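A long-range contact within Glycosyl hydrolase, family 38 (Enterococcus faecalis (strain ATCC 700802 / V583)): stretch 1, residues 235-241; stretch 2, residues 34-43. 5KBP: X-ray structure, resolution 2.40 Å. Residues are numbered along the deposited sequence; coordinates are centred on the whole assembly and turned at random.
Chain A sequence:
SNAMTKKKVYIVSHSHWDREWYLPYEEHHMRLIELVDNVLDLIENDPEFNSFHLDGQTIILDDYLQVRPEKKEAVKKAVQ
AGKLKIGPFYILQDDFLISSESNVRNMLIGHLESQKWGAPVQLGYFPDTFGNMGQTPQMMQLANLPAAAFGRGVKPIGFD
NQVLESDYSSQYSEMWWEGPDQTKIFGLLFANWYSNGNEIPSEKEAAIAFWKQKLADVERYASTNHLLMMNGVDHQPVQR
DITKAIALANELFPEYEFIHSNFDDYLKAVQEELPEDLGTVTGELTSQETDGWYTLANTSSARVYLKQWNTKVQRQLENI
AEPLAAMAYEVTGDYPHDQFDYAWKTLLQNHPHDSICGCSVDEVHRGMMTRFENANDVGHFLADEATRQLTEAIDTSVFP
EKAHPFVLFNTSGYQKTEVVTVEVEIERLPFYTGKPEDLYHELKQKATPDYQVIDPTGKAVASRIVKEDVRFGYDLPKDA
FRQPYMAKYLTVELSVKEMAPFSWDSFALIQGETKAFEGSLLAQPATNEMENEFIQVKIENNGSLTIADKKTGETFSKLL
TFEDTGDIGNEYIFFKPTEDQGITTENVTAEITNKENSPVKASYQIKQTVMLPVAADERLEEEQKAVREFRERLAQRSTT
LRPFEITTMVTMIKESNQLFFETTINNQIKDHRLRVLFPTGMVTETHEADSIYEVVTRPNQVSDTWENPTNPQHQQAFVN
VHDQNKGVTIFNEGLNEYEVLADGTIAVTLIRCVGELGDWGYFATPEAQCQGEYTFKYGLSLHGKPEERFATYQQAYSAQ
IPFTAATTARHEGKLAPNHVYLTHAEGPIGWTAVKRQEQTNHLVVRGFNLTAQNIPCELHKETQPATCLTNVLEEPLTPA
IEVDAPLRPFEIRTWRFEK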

# COMPACT_ATOMS: atom_id res chain seq x y z
N HIS A 235 7.94 -11.67 19.38
CA HIS A 235 6.57 -12.12 19.12
C HIS A 235 6.13 -13.17 20.15
O HIS A 235 5.41 -14.12 19.82
CB HIS A 235 6.42 -12.66 17.70
CG HIS A 235 6.72 -11.65 16.63
ND1 HIS A 235 7.45 -11.95 15.50
CD2 HIS A 235 6.37 -10.35 16.52
CE1 HIS A 235 7.54 -10.88 14.75
NE2 HIS A 235 6.90 -9.89 15.34
N GLN A 236 6.54 -12.98 21.39
CA GLN A 236 6.21 -13.94 22.43
C GLN A 236 4.86 -13.60 23.05
O GLN A 236 4.66 -12.45 23.48
CB GLN A 236 7.28 -13.96 23.52
CG GLN A 236 7.03 -14.96 24.63
CD GLN A 236 7.28 -16.40 24.20
OE1 GLN A 236 7.75 -16.66 23.10
NE2 GLN A 236 6.96 -17.34 25.09
N PRO A 237 3.93 -14.54 23.11
CA PRO A 237 2.71 -14.31 23.89
C PRO A 237 3.05 -14.11 25.36
O PRO A 237 4.02 -14.67 25.87
CB PRO A 237 1.89 -15.59 23.67
CG PRO A 237 2.45 -16.20 22.43
CD PRO A 237 3.91 -15.84 22.42
N VAL A 238 2.26 -13.28 26.03
CA VAL A 238 2.51 -12.99 27.43
C VAL A 238 2.29 -14.25 28.26
O VAL A 238 1.30 -14.98 28.06
CB VAL A 238 1.64 -11.82 27.92
CG1 VAL A 238 0.15 -12.14 27.76
CG2 VAL A 238 1.98 -11.46 29.36
N GLN A 239 3.22 -14.54 29.16
CA GLN A 239 3.15 -15.75 29.97
C GLN A 239 2.00 -15.65 30.95
O GLN A 239 2.06 -14.88 31.92
CB GLN A 239 4.48 -15.97 30.69
CG GLN A 239 4.52 -17.22 31.55
CD GLN A 239 5.89 -17.46 32.16
OE1 GLN A 239 6.89 -16.93 31.68
NE2 GLN A 239 5.93 -18.26 33.22
N ARG A 240 0.94 -16.43 30.71
CA ARG A 240 -0.27 -16.32 31.51
C ARG A 240 -0.05 -16.75 32.96
O ARG A 240 -0.73 -16.24 33.86
CB ARG A 240 -1.39 -17.14 30.87
CG ARG A 240 -2.10 -16.42 29.73
CD ARG A 240 -2.87 -17.39 28.85
NE ARG A 240 -3.96 -16.72 28.14
CZ ARG A 240 -4.58 -17.23 27.07
NH1 ARG A 240 -4.21 -18.41 26.59
NH2 ARG A 240 -5.55 -16.55 26.49
N ASP A 241 0.87 -17.67 33.20
CA ASP A 241 1.15 -18.17 34.55
C ASP A 241 2.40 -17.54 35.15
O ASP A 241 3.09 -18.17 35.96
CB ASP A 241 1.27 -19.69 34.54
CG ASP A 241 2.37 -20.18 33.62
OD1 ASP A 241 2.58 -19.55 32.56
OD2 ASP A 241 3.03 -21.18 33.96
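Stretch 2 (34-43) ELVDNVLDLI

Stretch 2 is helical throughout, as its i to i+4 bonds attest, from Asn38 N to Glu34 O (3.1 Å) through Ile43 N to Val39 O (2.9 Å). Stretch 1 has no regular secondary structure, yet it runs in the same direction as the helix: the nearest CA pairs advance together, Pro237 with Leu35 at 5.7 Å between CA atoms, Val238 with Val39 at 6.5 Å, Arg240 with Leu42 at 7.2 Å.

Leu35 makes the first contact. Its CA-to-CB bond points sideways, but with chi1 t and chi2 p its CD1 comes to 3.5 Å from Val238 N and 3.7 Å from Gln236 O. One turn on, Asn38 points toward stretch 1; its CB lies 3.7 Å from Val238 CG1, and its OD1 accepts a weak hydrogen bond from Arg240 NH2 (2.9 Å, with an N-H...O angle of only 121°). Its ND2 lies over one face of that guanidinium and also donates to a water, 3.1 Å from ND2 to the water O, which accepts from Val238 N as well (3.3 Å). Val39 adds CG2, 3.7 Å from Val238 CG1. Leu42 closes the contact, its CD1 3.7 Å from Val238 CG2 and its CD2 3.6 Å from Arg240 O. Val238 is thus the apolar centre, touching Leu35, Val39 and Leu42 through side chains.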

# COMPACT_ATOMS: atom_id res chain seq x y z
N GLU A 34 -4.15 -10.44 19.62
CA GLU A 34 -4.21 -11.51 20.61
C GLU A 34 -3.32 -11.21 21.81
O GLU A 34 -3.71 -11.47 22.95
CB GLU A 34 -3.82 -12.84 19.96
CG GLU A 34 -4.81 -13.36 18.94
CD GLU A 34 -4.36 -14.65 18.29
OE1 GLU A 34 -3.17 -15.02 18.44
OE2 GLU A 34 -5.19 -15.31 17.62
N LEU A 35 -2.13 -10.67 21.56
CA LEU A 35 -1.20 -10.39 22.65
C LEU A 35 -1.77 -9.34 23.59
O LEU A 35 -1.81 -9.54 24.81
CB LEU A 35 0.15 -9.93 22.08
CG LEU A 35 1.15 -9.40 23.11
CD1 LEU A 35 1.59 -10.50 24.05
CD2 LEU A 35 2.35 -8.78 22.42
N VAL A 36 -2.22 -8.20 23.05
CA VAL A 36 -2.73 -7.13 23.89
C VAL A 36 -4.02 -7.55 24.59
O VAL A 36 -4.27 -7.15 25.74
CB VAL A 36 -2.92 -5.84 23.06
CG1 VAL A 36 -3.52 -4.73 23.91
CG2 VAL A 36 -1.59 -5.41 22.46
N ASP A 37 -4.85 -8.35 23.93
CA ASP A 37 -6.04 -8.88 24.59
C ASP A 37 -5.67 -9.68 25.83
O ASP A 37 -6.32 -9.56 26.88
CB ASP A 37 -6.86 -9.75 23.63
CG ASP A 37 -7.63 -8.93 22.62
OD1 ASP A 37 -7.82 -7.72 22.84
OD2 ASP A 37 -8.06 -9.51 21.60
N ASN A 38 -4.62 -10.49 25.74
CA ASN A 38 -4.20 -11.31 26.87
C ASN A 38 -3.49 -10.50 27.94
O ASN A 38 -3.60 -10.82 29.13
CB ASN A 38 -3.31 -12.46 26.39
CG ASN A 38 -4.07 -13.49 25.58
OD1 ASN A 38 -5.25 -13.75 25.83
ND2 ASN A 38 -3.40 -14.08 24.60
N VAL A 39 -2.75 -9.46 27.55
CA VAL A 39 -2.10 -8.61 28.54
C VAL A 39 -3.13 -7.84 29.35
O VAL A 39 -3.05 -7.77 30.59
CB VAL A 39 -1.09 -7.66 27.86
CG1 VAL A 39 -0.57 -6.63 28.86
CG2 VAL A 39 0.06 -8.45 27.27
N LEU A 40 -4.13 -7.26 28.68
CA LEU A 40 -5.22 -6.60 29.39
C LEU A 40 -5.99 -7.58 30.26
O LEU A 40 -6.49 -7.19 31.33
CB LEU A 40 -6.16 -5.92 28.39
CG LEU A 40 -5.56 -4.79 27.55
CD1 LEU A 40 -6.59 -4.19 26.61
CD2 LEU A 40 -4.97 -3.72 28.45
N ASP A 41 -6.10 -8.83 29.83
CA ASP A 41 -6.74 -9.85 30.66
C ASP A 41 -5.99 -10.02 31.98
O ASP A 41 -6.60 -10.07 33.06
CB ASP A 41 -6.80 -11.18 29.89
CG ASP A 41 -7.79 -12.16 30.48
OD1 ASP A 41 -7.92 -12.23 31.73
OD2 ASP A 41 -8.45 -12.88 29.70
N LEU A 42 -4.66 -10.11 31.91
CA LEU A 42 -3.86 -10.26 33.12
C LEU A 42 -3.87 -8.99 33.97
O LEU A 42 -3.87 -9.06 35.20
CB LEU A 42 -2.43 -10.65 32.76
CG LEU A 42 -2.20 -12.07 32.24
CD1 LEU A 42 -0.83 -12.19 31.59
CD2 LEU A 42 -2.35 -13.07 33.38
N ILE A 43 -3.87 -7.83 33.32
CA ILE A 43 -3.82 -6.57 34.06
C ILE A 43 -5.11 -6.35 34.84
O ILE A 43 -5.09 -5.85 35.97
CB ILE A 43 -3.54 -5.40 33.09
CG1 ILE A 43 -2.08 -5.44 32.62
CG2 ILE A 43 -3.87 -4.06 33.73
CD1 ILE A 43 -1.72 -4.32 31.66
O HOH W 1 -0.46 -13.28 24.18